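Local coordinates for isoaspartyl dipeptidase (Fervidobacterium islandicum, PDB 7CDH), which hydrolyses isoaspartyl (beta-aspartyl) dipeptides as a zinc-dependent M38 metallopeptidase of the amidohydrolase family, serving in protein repair, at the interface of chains A and B. Residues are numbered along the deposited sequence; one frame, centred on the assembly and turned at random. Chains: chain A/B, Isoaspartyl dipeptidase.

The interface of chains A and B. Residues chain A 131-133, 163, 165-167; chain B 142, 174, 178, 181.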
ATOM      1  N   ARG A 131      13.876 -14.241  11.280  1.00 30.49           N
ATOM      2  CA  ARG A 131      14.213 -12.877  10.838  1.00 29.01           C
ATOM      3  C   ARG A 131      13.402 -11.841  11.609  1.00 29.68           C
ATOM      4  O   ARG A 131      12.218 -12.030  11.829  1.00 29.60           O
ATOM      5  CB  ARG A 131      13.927 -12.717   9.357  1.00 29.42           C
ATOM      6  CG  ARG A 131      14.262 -11.327   8.847  1.00 29.07           C
ATOM      7  CD  ARG A 131      14.347 -11.381   7.352  1.00 31.61           C
ATOM      8  NE  ARG A 131      14.750 -10.107   6.815  1.00 33.23           N
ATOM      9  CZ  ARG A 131      13.947  -9.078   6.615  1.00 31.30           C
ATOM     10  NH1 ARG A 131      12.657  -9.155   6.918  1.00 28.18           N
ATOM     11  NH2 ARG A 131      14.472  -7.969   6.121  1.00 32.17           N
ATOM     12  N   VAL A 132      14.064 -10.758  11.970  1.00 31.72           N
ATOM     13  CA  VAL A 132      13.443  -9.493  12.444  1.00 33.80           C
ATOM     14  C   VAL A 132      13.562  -8.492  11.297  1.00 34.44           C
ATOM     15  O   VAL A 132      14.653  -8.383  10.725  1.00 36.60           O
ATOM     16  CB  VAL A 132      14.178  -9.033  13.714  1.00 29.85           C
ATOM     17  CG1 VAL A 132      13.858  -7.596  14.046  1.00 33.20           C
ATOM     18  CG2 VAL A 132      13.882  -9.969  14.876  1.00 27.38           C
ATOM     19  N   PRO A 133      12.494  -7.770  10.865  1.00 33.02           N
ATOM     20  CA  PRO A 133      11.156  -7.809  11.450  1.00 32.14           C
ATOM     21  C   PRO A 133      10.377  -9.071  11.075  1.00 33.74           C
ATOM     22  O   PRO A 133      10.517  -9.583   9.969  1.00 35.45           O
ATOM     23  CB  PRO A 133      10.428  -6.600  10.793  1.00 28.63           C
ATOM     24  CG  PRO A 133      11.076  -6.428   9.466  1.00 28.08           C
ATOM     25  CD  PRO A 133      12.515  -6.893   9.667  1.00 34.28           C
ATOM     26  N   ARG A 163      22.884 -16.633  11.215  1.00 34.90           N
ATOM     27  CA  ARG A 163      21.649 -16.622  10.384  1.00 36.80           C
ATOM     28  C   ARG A 163      20.630 -15.584  10.888  1.00 35.51           C
ATOM     29  O   ARG A 163      19.496 -15.486  10.303  1.00 35.97           O
ATOM     30  CB  ARG A 163      21.014 -18.010  10.348  1.00 44.25           C
ATOM     31  CG  ARG A 163      21.886 -19.087   9.709  1.00 50.86           C
ATOM     32  CD  ARG A 163      21.465 -20.453  10.232  1.00 51.61           C
ATOM     33  NE  ARG A 163      21.963 -20.649  11.594  1.00 55.11           N
ATOM     34  CZ  ARG A 163      21.771 -21.733  12.345  1.00 53.74           C
ATOM     35  NH1 ARG A 163      21.059 -22.752  11.893  1.00 55.24           N
ATOM     36  NH2 ARG A 163      22.301 -21.785  13.555  1.00 56.11           N
ATOM     37  N   SER A 165      19.003 -11.726  11.632  1.00 26.83           N
ATOM     38  CA  SER A 165      18.924 -10.516  10.794  1.00 26.77           C
ATOM     39  C   SER A 165      19.601  -9.379  11.546  1.00 28.75           C
ATOM     40  O   SER A 165      19.353  -8.238  11.223  1.00 29.28           O
ATOM     41  CB  SER A 165      17.524 -10.222  10.460  1.00 28.17           C
ATOM     42  OG  SER A 165      16.800  -9.813  11.604  1.00 27.89           O
ATOM     43  N   GLN A 166      20.439  -9.713  12.524  1.00 31.93           N
ATOM     44  CA  GLN A 166      21.199  -8.751  13.362  1.00 31.76           C
ATOM     45  C   GLN A 166      20.221  -7.744  13.970  1.00 31.84           C
ATOM     46  O   GLN A 166      20.357  -6.544  13.808  1.00 30.50           O
ATOM     47  CB  GLN A 166      22.329  -8.116  12.550  1.00 31.98           C
ATOM     48  CG  GLN A 166      23.358  -9.103  11.999  1.00 35.02           C
ATOM     49  CD  GLN A 166      24.111  -9.872  13.074  1.00 37.14           C
ATOM     50  OE1 GLN A 166      24.378  -9.358  14.163  1.00 34.12           O
ATOM     51  NE2 GLN A 166      24.435 -11.134  12.783  1.00 32.30           N
ATOM     52  N   PRO A 167      19.222  -8.199  14.745  1.00 31.86           N
ATOM     53  CA  PRO A 167      18.241  -7.287  15.326  1.00 32.51           C
ATOM     54  C   PRO A 167      18.833  -6.450  16.458  1.00 31.58           C
ATOM     55  O   PRO A 167      19.657  -6.952  17.207  1.00 32.55           O
ATOM     56  CB  PRO A 167      17.200  -8.231  15.937  1.00 33.82           C
ATOM     57  CG  PRO A 167      18.016  -9.468  16.296  1.00 32.93           C
ATOM     58  CD  PRO A 167      18.997  -9.594  15.144  1.00 32.96           C
TER
ATOM     59  N   MET B 142      16.242 -10.164   0.028  1.00 27.42           N
ATOM     60  CA  MET B 142      16.291 -11.602   0.344  1.00 27.68           C
ATOM     61  C   MET B 142      15.402 -12.344  -0.653  1.00 28.66           C
ATOM     62  O   MET B 142      15.833 -13.393  -1.135  1.00 28.54           O
ATOM     63  CB  MET B 142      15.852 -11.880   1.770  1.00 28.32           C
ATOM     64  CG  MET B 142      16.014 -13.320   2.125  1.00 35.37           C
ATOM     65  SD  MET B 142      15.414 -13.737   3.776  1.00 43.96           S
ATOM     66  CE  MET B 142      16.657 -12.967   4.810  1.00 43.75           C
ATOM     67  N   ARG B 174      21.569  -5.110   8.546  1.00 26.48           N
ATOM     68  CA  ARG B 174      20.318  -5.742   8.119  1.00 26.75           C
ATOM     69  C   ARG B 174      20.493  -6.244   6.672  1.00 29.92           C
ATOM     70  O   ARG B 174      20.165  -7.433   6.420  1.00 30.43           O
ATOM     71  CB  ARG B 174      19.169  -4.758   8.291  1.00 27.13           C
ATOM     72  CG  ARG B 174      17.826  -5.256   7.754  1.00 28.12           C
ATOM     73  CD  ARG B 174      17.257  -6.510   8.391  1.00 30.37           C
ATOM     74  NE  ARG B 174      17.588  -6.617   9.803  1.00 31.77           N
ATOM     75  CZ  ARG B 174      17.049  -5.880  10.765  1.00 33.71           C
ATOM     76  NH1 ARG B 174      16.125  -4.972  10.475  1.00 32.07           N
ATOM     77  NH2 ARG B 174      17.448  -6.059  12.015  1.00 33.40           N
ATOM     78  N   ASP B 178      20.530 -10.092   5.432  1.00 32.84           N
ATOM     79  CA  ASP B 178      19.459 -10.517   4.492  1.00 32.32           C
ATOM     80  C   ASP B 178      20.101 -11.194   3.274  1.00 30.16           C
ATOM     81  O   ASP B 178      19.639 -12.257   2.871  1.00 32.69           O
ATOM     82  CB  ASP B 178      18.529  -9.349   4.168  1.00 33.62           C
ATOM     83  CG  ASP B 178      17.572  -9.000   5.316  1.00 38.08           C
ATOM     84  OD1 ASP B 178      17.642  -9.694   6.394  1.00 35.59           O
ATOM     85  OD2 ASP B 178      16.751  -8.016   5.148  1.00 33.55           O
ATOM     86  N   VAL B 181      21.538 -14.625   4.357  1.00 29.96           N
ATOM     87  CA  VAL B 181      20.526 -15.701   4.576  1.00 31.20           C
ATOM     88  C   VAL B 181      19.882 -16.087   3.239  1.00 31.10           C
ATOM     89  O   VAL B 181      19.669 -17.321   2.988  1.00 29.77           O
ATOM     90  CB  VAL B 181      19.520 -15.296   5.653  1.00 32.58           C
ATOM     91  CG1 VAL B 181      18.254 -16.134   5.590  1.00 34.71           C
ATOM     92  CG2 VAL B 181      20.189 -15.414   7.015  1.00 35.77           C
TER
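This is a subunit contact of an M38 metallopeptidase, an amidohydrolase-family enzyme deposited as an eight-copy assembly. Two loops of chain A, 131-133 and 163-167, meet helix 169-186 of chain B, with B:Met142 of helix 141-147 beside it. That the octamer is the working form is plausible, but the structure alone does not show it. A salt bridge joins A:Arg131 and B:Asp178, whose side chains cross at about a right angle. The guanidinium binds side-on, one nitrogen to each carboxylate oxygen. NE of A:Arg131 donates to OD1 of B:Asp178 at 3.0 Å. NH2 of A:Arg131 donates to OD2 of B:Asp178 at 2.5 Å. The carboxylate lies at the guanidinium edge, but the two planes are turned 47° apart, so both oxygens are met from above the carboxylate plane. A:Arg131 gets there on an extended chain, CG anti to the backbone N (chi1 -180°). CE of B:Met142 comes tip to tip against CD of A:Arg131 at 3.8 Å.

B:Arg174 also binds side-on, but both nitrogens go to one atom, the backbone carbonyl O of A:Ser165. NE of B:Arg174 donates to O of A:Ser165 at 2.8 Å, in the carbonyl plane and on a lone pair. NH2 of B:Arg174 donates to O of A:Ser165 at 3.0 Å, from above that plane. The chain bends at chi2 (61°) and chi3 to turn this edge to the loop. The carbonyl O of A:Val132 sits over the centre of one guanidinium face. An alanine at B:Arg174 would remove both bonds to the A:Ser165 carbonyl and the face under the A:Val132 carbonyl, and would probably loosen the hold on loop 163-167 in particular.

Behind this shell, A:Ser165 ties the two loops together. OG of A:Ser165, its hydroxyl, accepts from N of A:Val132 at 2.9 Å and donates to O of A:Val132 at 2.7 Å. This likely fixes the oxygen over B:Arg174. Farther along the helix, CG2 of B:Val181 packs on CA of A:Arg163 at 3.9 Å.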